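Local coordinates for envelope protein (White spot syndrome virus, PDB 7DDA), which forms part of the virion envelope and, through sulphate-binding sites in the C-terminal domain described here, probably binds heparin, at residues A39-G44 / A157-I162; K96-G101 / F150-Q155; T43-E48 / I82-A87; T32-V37 / Y164-C169. One frame throughout, in Å; residues are numbered along the deposited sequence.

Contact 1: residues A39-G44 / A157-I162; sequences ADCETG and AGAKLI
A39 and L161 form an antiparallel hydrogen-bonded pair, L161 N giving to A39 O at 2.7 Å and A39 N to L161 O, and D40 and K160 follow as a non-hydrogen-bonded pair; beyond it the chain bends into a turn, with C41 N bonded to A159 O. The D40 and K160 side chains diverge at their roots but cross obliquely farther out. The lysine chain is bent at CD (chi2 -57°), and its NZ meets D40 OD1 at 2.6 Å in a salt bridge, on the anti lone pair of that oxygen. A water donates to both D40 OD1 and A159 O. D40 OD2 accepts E42 N from above the carboxylate plane and T43 N on its anti lone pair (3.0 Å), the E42 bond closing an Asx turn and the T43 bond extending it to an Asx motif. Aspartate suits the strand end because one oxygen shapes the turn while the other holds the lysine. On the buried side C41 SG lies 4.0 Å from A159 CB. K160 NZ also pairs with D47 of strand 46-52, and the K160 backbone bonds to E120 of strand 110-120. A39 packs on Y100, L161 on L98 and F150, and C41 on I152, all in the opposing sheet.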
loop_
_atom_site.group_PDB
_atom_site.type_symbol
_atom_site.label_atom_id
_atom_site.label_comp_id
_atom_site.label_asym_id
_atom_site.label_seq_id
_atom_site.Cartn_x
_atom_site.Cartn_y
_atom_site.Cartn_z
ATOM N N ALA A 39 -9.167 11.713 -3.309
ATOM C CA ALA A 39 -9.403 13.142 -3.164
ATOM C C ALA A 39 -8.640 13.913 -4.236
ATOM O O ALA A 39 -7.608 13.460 -4.734
ATOM C CB ALA A 39 -8.982 13.639 -1.779
ATOM N N ASP A 40 -9.134 15.098 -4.572
ATOM C CA ASP A 40 -8.539 15.871 -5.653
ATOM C C ASP A 40 -7.349 16.694 -5.157
ATOM O O ASP A 40 -7.438 17.363 -4.125
ATOM C CB ASP A 40 -9.583 16.786 -6.276
ATOM C CG ASP A 40 -9.051 17.505 -7.476
ATOM O OD1 ASP A 40 -9.060 16.903 -8.571
ATOM O OD2 ASP A 40 -8.580 18.655 -7.303
ATOM N N CYS A 41 -6.240 16.665 -5.902
ATOM C CA CYS A 41 -5.026 17.328 -5.424
ATOM C C CYS A 41 -5.122 18.845 -5.442
ATOM O O CYS A 41 -4.342 19.505 -4.755
ATOM C CB CYS A 41 -3.808 16.915 -6.245
ATOM S SG CYS A 41 -3.128 15.315 -5.835
ATOM N N GLU A 42 -6.033 19.415 -6.223
ATOM C CA GLU A 42 -6.133 20.863 -6.345
ATOM C C GLU A 42 -7.152 21.462 -5.387
ATOM O O GLU A 42 -6.862 22.458 -4.724
ATOM C CB GLU A 42 -6.482 21.244 -7.791
ATOM C CG GLU A 42 -6.473 22.745 -8.094
ATOM C CD GLU A 42 -5.451 23.525 -7.257
ATOM O OE1 GLU A 42 -4.235 23.229 -7.362
ATOM O OE2 GLU A 42 -5.866 24.455 -6.518
ATOM N N THR A 43 -8.334 20.877 -5.279
ATOM C CA THR A 43 -9.342 21.409 -4.379
ATOM C C THR A 43 -9.346 20.730 -3.017
ATOM O O THR A 43 -9.855 21.310 -2.050
ATOM C CB THR A 43 -10.721 21.269 -5.024
ATOM O OG1 THR A 43 -11.061 19.877 -5.147
ATOM C CG2 THR A 43 -10.704 21.917 -6.411
ATOM N N GLY A 44 -8.783 19.525 -2.916
ATOM C CA GLY A 44 -8.920 18.708 -1.737
ATOM C C GLY A 44 -10.200 17.908 -1.660
ATOM O O GLY A 44 -10.313 17.050 -0.780
ATOM N N ALA A 157 -2.635 19.187 -13.355
ATOM C CA ALA A 157 -4.087 19.085 -13.314
ATOM C C ALA A 157 -4.530 17.625 -13.336
ATOM O O ALA A 157 -3.904 16.773 -13.965
ATOM C CB ALA A 157 -4.692 19.844 -14.495
ATOM N N GLY A 158 -5.601 17.332 -12.617
ATOM C CA GLY A 158 -6.182 16.011 -12.644
ATOM C C GLY A 158 -5.603 15.025 -11.656
ATOM O O GLY A 158 -6.174 13.944 -11.488
ATOM N N ALA A 159 -4.502 15.361 -10.990
ATOM C CA ALA A 159 -3.850 14.418 -10.095
ATOM C C ALA A 159 -4.664 14.240 -8.814
ATOM O O ALA A 159 -5.305 15.174 -8.323
ATOM C CB ALA A 159 -2.435 14.899 -9.770
ATOM N N LYS A 160 -4.625 13.025 -8.265
ATOM C CA LYS A 160 -5.432 12.666 -7.107
ATOM C C LYS A 160 -4.565 12.224 -5.935
ATOM O O LYS A 160 -3.453 11.706 -6.107
ATOM C CB LYS A 160 -6.429 11.543 -7.435
ATOM C CG LYS A 160 -7.386 11.837 -8.602
ATOM C CD LYS A 160 -8.191 13.102 -8.356
ATOM C CE LYS A 160 -9.221 13.353 -9.448
ATOM N NZ LYS A 160 -10.055 14.534 -9.113
ATOM N N LEU A 161 -5.096 12.433 -4.736
ATOM C CA LEU A 161 -4.532 11.888 -3.507
ATOM C C LEU A 161 -5.363 10.677 -3.105
ATOM O O LEU A 161 -6.583 10.783 -2.949
ATOM C CB LEU A 161 -4.519 12.947 -2.400
ATOM C CG LEU A 161 -3.977 12.578 -1.017
ATOM C CD1 LEU A 161 -2.512 12.154 -1.073
ATOM C CD2 LEU A 161 -4.148 13.753 -0.069
ATOM N N ILE A 162 -4.717 9.521 -2.985
ATOM C CA ILE A 162 -5.378 8.300 -2.538
ATOM C C ILE A 162 -4.899 8.021 -1.120
ATOM O O ILE A 162 -3.696 7.833 -0.889
ATOM C CB ILE A 162 -5.094 7.114 -3.472
ATOM C CG1 ILE A 162 -5.278 7.518 -4.941
ATOM C CG2 ILE A 162 -6.008 5.974 -3.155
ATOM C CD1 ILE A 162 -6.698 7.943 -5.312
HETATM O O HOH W 1 -6.164 17.431 -9.294
#

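Contact 2: residues K96-G101 / F150-Q155; sequences KKLLYG and FLIPKQ
K96, K97 and L98 pair with I152, L151 and F150 as antiparallel neighbours, joining the two inner strands, 95-104 and 145-153, of a four-stranded sheet. The outer pairs, K96 with I152 and L98 with F150, each have two backbone bonds, among them L98 N to F150 O at 2.8 Å; K97 and L151 form the non-hydrogen-bonded pair between them. L98, F150 and I152 supply apolar bulk to one buried face: L98 CD1 meets I152 CD1 at 4.0 Å, and the Y100 and F150 rings approach edge by edge, CD2 to CD2, at 4.3 Å. K96 shares this face only by its root. Its CB packs on I152 CG1 at 3.6 Å, while NZ travels away to salt bridges with D89 and E42. On the other face K97, bent at CD (chi2 64°), rests that carbon near F150 O at 3.4 Å and carries its ammonium to E134. Lysine fits both sites by combining an apolar stem with a charge that can leave the sheet. F150 continues onto I115 and A117, and L98 onto L161, all on the other sheet, the facing of two antiparallel sheets that defines a beta-sandwich.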
loop_
_atom_site.group_PDB
_atom_site.type_symbol
_atom_site.label_atom_id
_atom_site.label_comp_id
_atom_site.label_asym_id
_atom_site.label_seq_id
_atom_site.Cartn_x
_atom_site.Cartn_y
_atom_site.Cartn_z
ATOM N N LYS A 96 1.017 22.172 -1.244
ATOM C CA LYS A 96 -0.395 22.112 -0.947
ATOM C C LYS A 96 -0.510 21.387 0.383
ATOM O O LYS A 96 0.184 20.385 0.599
ATOM C CB LYS A 96 -1.093 21.327 -2.049
ATOM C CG LYS A 96 -2.560 21.458 -2.106
ATOM C CD LYS A 96 -2.899 22.460 -3.171
ATOM C CE LYS A 96 -4.372 22.620 -3.254
ATOM N NZ LYS A 96 -4.777 24.010 -3.553
ATOM N N LYS A 97 -1.345 21.890 1.286
ATOM C CA LYS A 97 -1.592 21.210 2.557
ATOM C C LYS A 97 -3.039 20.731 2.585
ATOM O O LYS A 97 -3.965 21.546 2.519
ATOM C CB LYS A 97 -1.290 22.121 3.739
ATOM C CG LYS A 97 -1.635 21.520 5.067
ATOM C CD LYS A 97 -0.809 20.293 5.378
ATOM C CE LYS A 97 -1.323 19.596 6.649
ATOM N NZ LYS A 97 -1.611 20.535 7.785
ATOM N N LEU A 98 -3.228 19.411 2.650
ATOM C CA LEU A 98 -4.543 18.788 2.562
ATOM C C LEU A 98 -4.830 18.083 3.877
ATOM O O LEU A 98 -4.074 17.195 4.285
ATOM C CB LEU A 98 -4.613 17.789 1.403
ATOM C CG LEU A 98 -4.338 18.384 0.023
ATOM C CD1 LEU A 98 -4.467 17.315 -1.055
ATOM C CD2 LEU A 98 -5.270 19.558 -0.259
ATOM N N LEU A 99 -5.922 18.454 4.530
ATOM C CA LEU A 99 -6.193 17.942 5.864
ATOM C C LEU A 99 -7.564 17.291 5.890
ATOM O O LEU A 99 -8.552 17.900 5.473
ATOM C CB LEU A 99 -6.087 19.063 6.905
ATOM C CG LEU A 99 -6.502 18.735 8.331
ATOM C CD1 LEU A 99 -5.642 17.619 8.889
ATOM C CD2 LEU A 99 -6.372 19.987 9.196
ATOM N N TYR A 100 -7.621 16.060 6.396
ATOM C CA TYR A 100 -8.846 15.280 6.446
ATOM C C TYR A 100 -9.136 14.837 7.869
ATOM O O TYR A 100 -8.230 14.730 8.700
ATOM C CB TYR A 100 -8.748 14.070 5.505
ATOM C CG TYR A 100 -8.621 14.558 4.094
ATOM C CD1 TYR A 100 -9.751 14.837 3.329
ATOM C CD2 TYR A 100 -7.369 14.833 3.552
ATOM C CE1 TYR A 100 -9.633 15.334 2.044
ATOM C CE2 TYR A 100 -7.246 15.335 2.267
ATOM C CZ TYR A 100 -8.375 15.587 1.522
ATOM O OH TYR A 100 -8.225 16.084 0.246
ATOM N N GLY A 101 -10.414 14.596 8.140
ATOM C CA GLY A 101 -10.847 14.019 9.402
ATOM C C GLY A 101 -11.593 12.720 9.171
ATOM O O GLY A 101 -12.353 12.595 8.209
ATOM N N PHE A 150 -1.668 16.075 5.031
ATOM C CA PHE A 150 -0.666 15.717 4.045
ATOM C C PHE A 150 -0.107 16.976 3.405
ATOM O O PHE A 150 -0.867 17.871 3.022
ATOM C CB PHE A 150 -1.277 14.779 3.018
ATOM C CG PHE A 150 -1.904 13.567 3.640
ATOM C CD1 PHE A 150 -1.123 12.472 3.997
ATOM C CD2 PHE A 150 -3.260 13.543 3.930
ATOM C CE1 PHE A 150 -1.689 11.360 4.591
ATOM C CE2 PHE A 150 -3.842 12.430 4.531
ATOM C CZ PHE A 150 -3.056 11.337 4.856
ATOM N N LEU A 151 1.217 17.062 3.333
ATOM C CA LEU A 151 1.892 18.101 2.565
ATOM C C LEU A 151 2.255 17.503 1.218
ATOM O O LEU A 151 3.015 16.530 1.159
ATOM C CB LEU A 151 3.154 18.581 3.275
ATOM C CG LEU A 151 3.951 19.735 2.658
ATOM C CD1 LEU A 151 3.125 21.008 2.435
ATOM C CD2 LEU A 151 5.178 20.008 3.507
ATOM N N ILE A 152 1.699 18.039 0.144
ATOM C CA ILE A 152 2.043 17.481 -1.164
ATOM C C ILE A 152 2.680 18.557 -2.041
ATOM O O ILE A 152 2.401 19.754 -1.863
ATOM C CB ILE A 152 0.826 16.844 -1.869
ATOM C CG1 ILE A 152 -0.158 17.907 -2.337
ATOM C CG2 ILE A 152 0.140 15.819 -0.978
ATOM C CD1 ILE A 152 -1.207 17.377 -3.287
ATOM N N PRO A 153 3.564 18.187 -2.968
ATOM C CA PRO A 153 3.987 19.140 -3.994
ATOM C C PRO A 153 2.821 19.448 -4.912
ATOM O O PRO A 153 1.935 18.612 -5.113
ATOM C CB PRO A 153 5.100 18.398 -4.743
ATOM C CG PRO A 153 5.425 17.196 -3.904
ATOM C CD PRO A 153 4.180 16.867 -3.156
ATOM N N LYS A 154 2.813 20.673 -5.445
ATOM C CA LYS A 154 1.883 21.024 -6.512
ATOM C C LYS A 154 1.935 19.979 -7.614
ATOM O O LYS A 154 3.013 19.589 -8.062
ATOM C CB LYS A 154 2.230 22.400 -7.076
ATOM C CG LYS A 154 1.320 22.893 -8.190
ATOM C CD LYS A 154 1.932 24.147 -8.837
ATOM C CE LYS A 154 3.446 23.969 -9.077
ATOM N NZ LYS A 154 4.260 25.233 -9.179
ATOM N N GLN A 155 0.769 19.532 -8.047
ATOM C CA GLN A 155 0.658 18.489 -9.049
ATOM C C GLN A 155 0.089 19.014 -10.363
ATOM O O GLN A 155 -0.557 20.067 -10.403
ATOM C CB GLN A 155 -0.228 17.350 -8.522
ATOM C CG GLN A 155 0.303 16.758 -7.247
ATOM C CD GLN A 155 1.566 15.990 -7.491
ATOM O OE1 GLN A 155 1.721 15.335 -8.525
ATOM N NE2 GLN A 155 2.507 16.099 -6.562
#

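Contact 3: residues T43-E48 / I82-A87; sequences TGDIDE and IYKISA
I46 against I82 and G44 against A87 make the close packing of this contact, whereas K84 with T43 and D45 makes its solvent side. Strands 46-48 and 82-87 run nearly antiparallel, at 161°, but their axes come no closer than 8.6 Å, too far for backbone pairing, and side chains fill the gap. On the packed side I46 points across and sets its CD1 over the opposite backbone, 3.5 Å from I82 O and 4.1 Å from I82 CG2; a branched apolar chain of this length spans the distance and meets the buried I82 from a partly exposed position. Farther along, G44 adopts a positive phi (83°), which glycine takes readily, and its bare CA lets A87 CB approach to 4.3 Å. The exposed side is polar. K84 stands extended beyond CG, with CG anti to the backbone N (chi1 173°), and its stem runs past G44, CD lying 3.6 Å from G44 O. This length lets NZ be held twice, by T43 O at 2.7 Å and, in a salt bridge, by D45 OD1 at 3.0 Å, met nearly head-on to the C-O bond. The turn is itself fixed by T43 OG1, which accepts D45 N at 3.1 Å in an ST turn. Both strands are outermost within this chain, 46-52 in one sheet and 80-89 in the other, so the contact joins the two sheets along one side. Behind it, I46 and I82 pack on V37 of strand 30-40, and K84 and A87 lie against Y100 and L98 of strand 95-104.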
loop_
_atom_site.group_PDB
_atom_site.type_symbol
_atom_site.label_atom_id
_atom_site.label_comp_id
_atom_site.label_asym_id
_atom_site.label_seq_id
_atom_site.Cartn_x
_atom_site.Cartn_y
_atom_site.Cartn_z
ATOM N N THR A 43 -8.334 20.877 -5.279
ATOM C CA THR A 43 -9.342 21.409 -4.379
ATOM C C THR A 43 -9.346 20.730 -3.017
ATOM O O THR A 43 -9.855 21.310 -2.050
ATOM C CB THR A 43 -10.721 21.269 -5.024
ATOM O OG1 THR A 43 -11.061 19.877 -5.147
ATOM C CG2 THR A 43 -10.704 21.917 -6.411
ATOM N N GLY A 44 -8.783 19.525 -2.916
ATOM C CA GLY A 44 -8.920 18.708 -1.737
ATOM C C GLY A 44 -10.200 17.908 -1.660
ATOM O O GLY A 44 -10.313 17.050 -0.780
ATOM N N ASP A 45 -11.155 18.128 -2.566
ATOM C CA ASP A 45 -12.466 17.502 -2.444
ATOM C C ASP A 45 -12.384 15.985 -2.550
ATOM O O ASP A 45 -11.596 15.431 -3.317
ATOM C CB ASP A 45 -13.411 18.025 -3.517
ATOM C CG ASP A 45 -13.694 19.494 -3.375
ATOM O OD1 ASP A 45 -13.317 20.077 -2.331
ATOM O OD2 ASP A 45 -14.277 20.068 -4.321
ATOM N N ILE A 46 -13.252 15.315 -1.805
ATOM C CA ILE A 46 -13.296 13.861 -1.801
ATOM C C ILE A 46 -14.115 13.393 -2.997
ATOM O O ILE A 46 -15.271 13.784 -3.155
ATOM C CB ILE A 46 -13.874 13.331 -0.480
ATOM C CG1 ILE A 46 -12.862 13.564 0.644
ATOM C CG2 ILE A 46 -14.241 11.867 -0.598
ATOM C CD1 ILE A 46 -13.306 13.083 1.986
ATOM N N ASP A 47 -13.507 12.569 -3.853
ATOM C CA ASP A 47 -14.196 12.032 -5.016
ATOM C C ASP A 47 -14.879 10.702 -4.744
ATOM O O ASP A 47 -15.843 10.375 -5.437
ATOM C CB ASP A 47 -13.232 11.831 -6.183
ATOM C CG ASP A 47 -12.691 13.129 -6.728
ATOM O OD1 ASP A 47 -13.341 14.174 -6.544
ATOM O OD2 ASP A 47 -11.613 13.101 -7.368
ATOM N N GLU A 48 -14.396 9.925 -3.778
ATOM C CA GLU A 48 -14.904 8.577 -3.575
ATOM C C GLU A 48 -14.415 8.044 -2.233
ATOM O O GLU A 48 -13.268 8.284 -1.843
ATOM C CB GLU A 48 -14.458 7.634 -4.710
ATOM C CG GLU A 48 -14.884 6.200 -4.487
ATOM C CD GLU A 48 -14.430 5.262 -5.575
ATOM O OE1 GLU A 48 -13.245 4.894 -5.612
ATOM O OE2 GLU A 48 -15.272 4.865 -6.390
ATOM N N ILE A 82 -15.714 10.385 6.652
ATOM C CA ILE A 82 -14.439 10.958 6.229
ATOM C C ILE A 82 -14.726 12.222 5.433
ATOM O O ILE A 82 -15.585 12.223 4.543
ATOM C CB ILE A 82 -13.615 9.955 5.398
ATOM C CG1 ILE A 82 -13.445 8.647 6.176
ATOM C CG2 ILE A 82 -12.259 10.556 5.020
ATOM C CD1 ILE A 82 -13.158 7.440 5.292
ATOM N N TYR A 83 -14.011 13.295 5.748
ATOM C CA TYR A 83 -14.381 14.599 5.219
ATOM C C TYR A 83 -13.132 15.449 5.092
ATOM O O TYR A 83 -12.175 15.303 5.866
ATOM C CB TYR A 83 -15.413 15.320 6.116
ATOM C CG TYR A 83 -15.139 15.103 7.587
ATOM C CD1 TYR A 83 -14.307 15.957 8.284
ATOM C CD2 TYR A 83 -15.671 14.002 8.261
ATOM C CE1 TYR A 83 -14.034 15.749 9.622
ATOM C CE2 TYR A 83 -15.395 13.778 9.598
ATOM C CZ TYR A 83 -14.578 14.657 10.268
ATOM O OH TYR A 83 -14.296 14.456 11.593
ATOM N N LYS A 84 -13.154 16.321 4.094
ATOM C CA LYS A 84 -12.149 17.360 3.965
ATOM C C LYS A 84 -12.311 18.381 5.082
ATOM O O LYS A 84 -13.400 18.914 5.298
ATOM C CB LYS A 84 -12.283 18.023 2.598
ATOM C CG LYS A 84 -11.412 19.236 2.376
ATOM C CD LYS A 84 -11.716 19.825 1.008
ATOM C CE LYS A 84 -11.423 21.301 0.959
ATOM N NZ LYS A 84 -11.850 21.878 -0.355
ATOM N N ILE A 85 -11.239 18.628 5.821
ATOM C CA ILE A 85 -11.250 19.727 6.774
ATOM C C ILE A 85 -10.732 21.006 6.134
ATOM O O ILE A 85 -11.292 22.083 6.350
ATOM C CB ILE A 85 -10.432 19.346 8.021
ATOM C CG1 ILE A 85 -11.153 18.261 8.830
ATOM C CG2 ILE A 85 -10.144 20.567 8.892
ATOM C CD1 ILE A 85 -10.292 17.694 9.927
ATOM N N SER A 86 -9.700 20.906 5.294
ATOM C CA SER A 86 -8.961 22.096 4.894
ATOM C C SER A 86 -8.039 21.782 3.712
ATOM O O SER A 86 -7.447 20.698 3.642
ATOM C CB SER A 86 -8.156 22.617 6.090
ATOM O OG SER A 86 -7.402 23.754 5.744
ATOM N N ALA A 87 -7.922 22.742 2.796
ATOM C CA ALA A 87 -6.972 22.670 1.685
ATOM C C ALA A 87 -6.408 24.062 1.470
ATOM O O ALA A 87 -7.147 24.966 1.081
ATOM C CB ALA A 87 -7.633 22.161 0.403
#

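Contact 4: residues T32-V37 / Y164-C169; sequences TATVIV and YFFLNC
A33 O accepts the N-H of L167 at 2.8 Å, and A33 N returns a bond to L167 O; V35 and F165 repeat the exchange, with F165 N to V35 O at 2.9 Å. T32, T34 and I36 face N168, F166 and Y164 in the non-hydrogen-bonded pairs between and beside them. On this face I36 lies on the Y164 ring: CG2 stands over one face, 4.1 Å from the ring centroid and 25° off the normal, offset toward the rim in a CH-pi contact, while CG1 touches CD2 at 3.6 Å. T34 and F166 run side by side in the same direction, OG1 at the ring edge. The other face is apolar. F165, with CG anti to its carbonyl carbon (chi1 -61°), turns its ring edge to V35 O and brings CE1 within 3.5 Å of V37 CG2, and V35 CG2 meets L167 CD1 at 4.0 Å. Beta-branched valine, isoleucine and threonine suit such extended backbones. The Y164 hydroxyl bonds to E118, while F166 O accepts from Y50 of a second subunit and I36 packs on F166 of a third. C169, at the strand end, is disulfide-bonded to C111 of strand 110-120. The chemistry implies two differently used faces: V35, F165 and L167 build the domain core, while the T34, I36 and F166 face contributes to the packing between subunits.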
loop_
_atom_site.group_PDB
_atom_site.type_symbol
_atom_site.label_atom_id
_atom_site.label_comp_id
_atom_site.label_asym_id
_atom_site.label_seq_id
_atom_site.Cartn_x
_atom_site.Cartn_y
_atom_site.Cartn_z
ATOM N N THR A 32 -11.875 -4.981 11.949
ATOM C CA THR A 32 -10.962 -4.175 11.153
ATOM C C THR A 32 -11.586 -3.864 9.795
ATOM O O THR A 32 -12.388 -4.638 9.261
ATOM C CB THR A 32 -9.587 -4.841 10.938
ATOM O OG1 THR A 32 -9.755 -6.124 10.324
ATOM C CG2 THR A 32 -8.810 -4.998 12.231
ATOM N N ALA A 33 -11.223 -2.701 9.253
ATOM C CA ALA A 33 -11.676 -2.283 7.936
ATOM C C ALA A 33 -10.583 -1.459 7.268
ATOM O O ALA A 33 -9.772 -0.804 7.935
ATOM C CB ALA A 33 -12.978 -1.480 8.001
ATOM N N THR A 34 -10.571 -1.511 5.942
ATOM C CA THR A 34 -9.714 -0.689 5.103
ATOM C C THR A 34 -10.611 0.189 4.247
ATOM O O THR A 34 -11.507 -0.320 3.566
ATOM C CB THR A 34 -8.815 -1.552 4.204
ATOM O OG1 THR A 34 -7.986 -2.387 5.021
ATOM C CG2 THR A 34 -7.952 -0.681 3.292
ATOM N N VAL A 35 -10.381 1.497 4.284
ATOM C CA VAL A 35 -11.170 2.448 3.513
ATOM C C VAL A 35 -10.214 3.245 2.629
ATOM O O VAL A 35 -9.264 3.867 3.127
ATOM C CB VAL A 35 -12.008 3.360 4.432
ATOM C CG1 VAL A 35 -12.950 4.239 3.624
ATOM C CG2 VAL A 35 -12.798 2.517 5.423
ATOM N N ILE A 36 -10.461 3.216 1.320
ATOM C CA ILE A 36 -9.614 3.867 0.322
ATOM C C ILE A 36 -10.339 5.113 -0.161
ATOM O O ILE A 36 -11.434 5.027 -0.730
ATOM C CB ILE A 36 -9.289 2.922 -0.846
ATOM C CG1 ILE A 36 -8.704 1.603 -0.331
ATOM C CG2 ILE A 36 -8.307 3.564 -1.821
ATOM C CD1 ILE A 36 -8.392 0.598 -1.452
ATOM N N VAL A 37 -9.748 6.275 0.085
ATOM C CA VAL A 37 -10.365 7.557 -0.227
ATOM C C VAL A 37 -9.583 8.188 -1.367
ATOM O O VAL A 37 -8.350 8.310 -1.286
ATOM C CB VAL A 37 -10.388 8.494 0.994
ATOM C CG1 VAL A 37 -10.858 9.900 0.586
ATOM C CG2 VAL A 37 -11.247 7.912 2.108
ATOM N N TYR A 164 -5.323 5.655 2.335
ATOM C CA TYR A 164 -5.759 4.356 2.823
ATOM C C TYR A 164 -5.847 4.438 4.341
ATOM O O TYR A 164 -4.865 4.776 5.008
ATOM C CB TYR A 164 -4.806 3.240 2.374
ATOM C CG TYR A 164 -4.618 3.127 0.861
ATOM C CD1 TYR A 164 -3.905 4.089 0.150
ATOM C CD2 TYR A 164 -5.145 2.058 0.151
ATOM C CE1 TYR A 164 -3.735 3.993 -1.225
ATOM C CE2 TYR A 164 -4.975 1.951 -1.229
ATOM C CZ TYR A 164 -4.270 2.920 -1.912
ATOM O OH TYR A 164 -4.092 2.833 -3.290
ATOM N N PHE A 165 -7.030 4.162 4.878
ATOM C CA PHE A 165 -7.261 4.154 6.316
ATOM C C PHE A 165 -7.345 2.710 6.774
ATOM O O PHE A 165 -8.223 1.964 6.317
ATOM C CB PHE A 165 -8.548 4.898 6.676
ATOM C CG PHE A 165 -8.543 6.343 6.280
ATOM C CD1 PHE A 165 -8.864 6.721 4.982
ATOM C CD2 PHE A 165 -8.241 7.319 7.195
ATOM C CE1 PHE A 165 -8.864 8.054 4.618
ATOM C CE2 PHE A 165 -8.246 8.642 6.835
ATOM C CZ PHE A 165 -8.556 9.013 5.551
ATOM N N PHE A 166 -6.444 2.326 7.681
ATOM C CA PHE A 166 -6.406 0.971 8.237
ATOM C C PHE A 166 -6.985 1.025 9.644
ATOM O O PHE A 166 -6.310 1.443 10.590
ATOM C CB PHE A 166 -4.992 0.412 8.215
ATOM C CG PHE A 166 -4.349 0.477 6.850
ATOM C CD1 PHE A 166 -4.803 -0.335 5.822
ATOM C CD2 PHE A 166 -3.327 1.372 6.585
ATOM C CE1 PHE A 166 -4.224 -0.284 4.569
ATOM C CE2 PHE A 166 -2.752 1.429 5.338
ATOM C CZ PHE A 166 -3.195 0.596 4.327
ATOM N N LEU A 167 -8.234 0.575 9.773
ATOM C CA LEU A 167 -9.034 0.771 10.974
ATOM C C LEU A 167 -9.092 -0.502 11.814
ATOM O O LEU A 167 -9.363 -1.590 11.295
ATOM C CB LEU A 167 -10.433 1.234 10.575
ATOM C CG LEU A 167 -10.404 2.684 10.091
ATOM C CD1 LEU A 167 -11.581 2.963 9.194
ATOM C CD2 LEU A 167 -10.444 3.634 11.284
ATOM N N ASN A 168 -8.828 -0.358 13.109
ATOM C CA ASN A 168 -8.878 -1.467 14.052
ATOM C C ASN A 168 -9.729 -1.047 15.240
ATOM O O ASN A 168 -9.297 -0.227 16.056
ATOM C CB ASN A 168 -7.475 -1.885 14.494
ATOM C CG ASN A 168 -7.492 -3.120 15.371
ATOM O OD1 ASN A 168 -6.554 -3.370 16.129
ATOM N ND2 ASN A 168 -8.585 -3.878 15.307
ATOM N N CYS A 169 -10.927 -1.614 15.343
ATOM C CA CYS A 169 -11.919 -1.199 16.320
ATOM C C CYS A 169 -12.339 -2.362 17.217
ATOM O O CYS A 169 -12.340 -3.525 16.801
ATOM C CB CYS A 169 -13.145 -0.618 15.620
ATOM S SG CYS A 169 -12.733 0.732 14.527
#

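In the fold
Two antiparallel sheets lie face to face, and the four contacts build and join them. Contacts 1 and 4 use the same strand pair, 30-40 with 160-170, with centres about 20 Å apart on opposite sides of the chain's centre. Contact 2 joins the inner strands of the other sheet, its centre about 9 Å from that of contact 1, and contact 3 bridges from sheet to sheet. Along the chain contact 4 encloses contact 1, within which contact 3 closes before contact 2 opens. Y100 of contact 2 bonds to G44, shared by contacts 1 and 3, so the three meet at one end of the sandwich. The first and last strands are thus neighbours in one sheet, whose outer face also packs on the other two subunits.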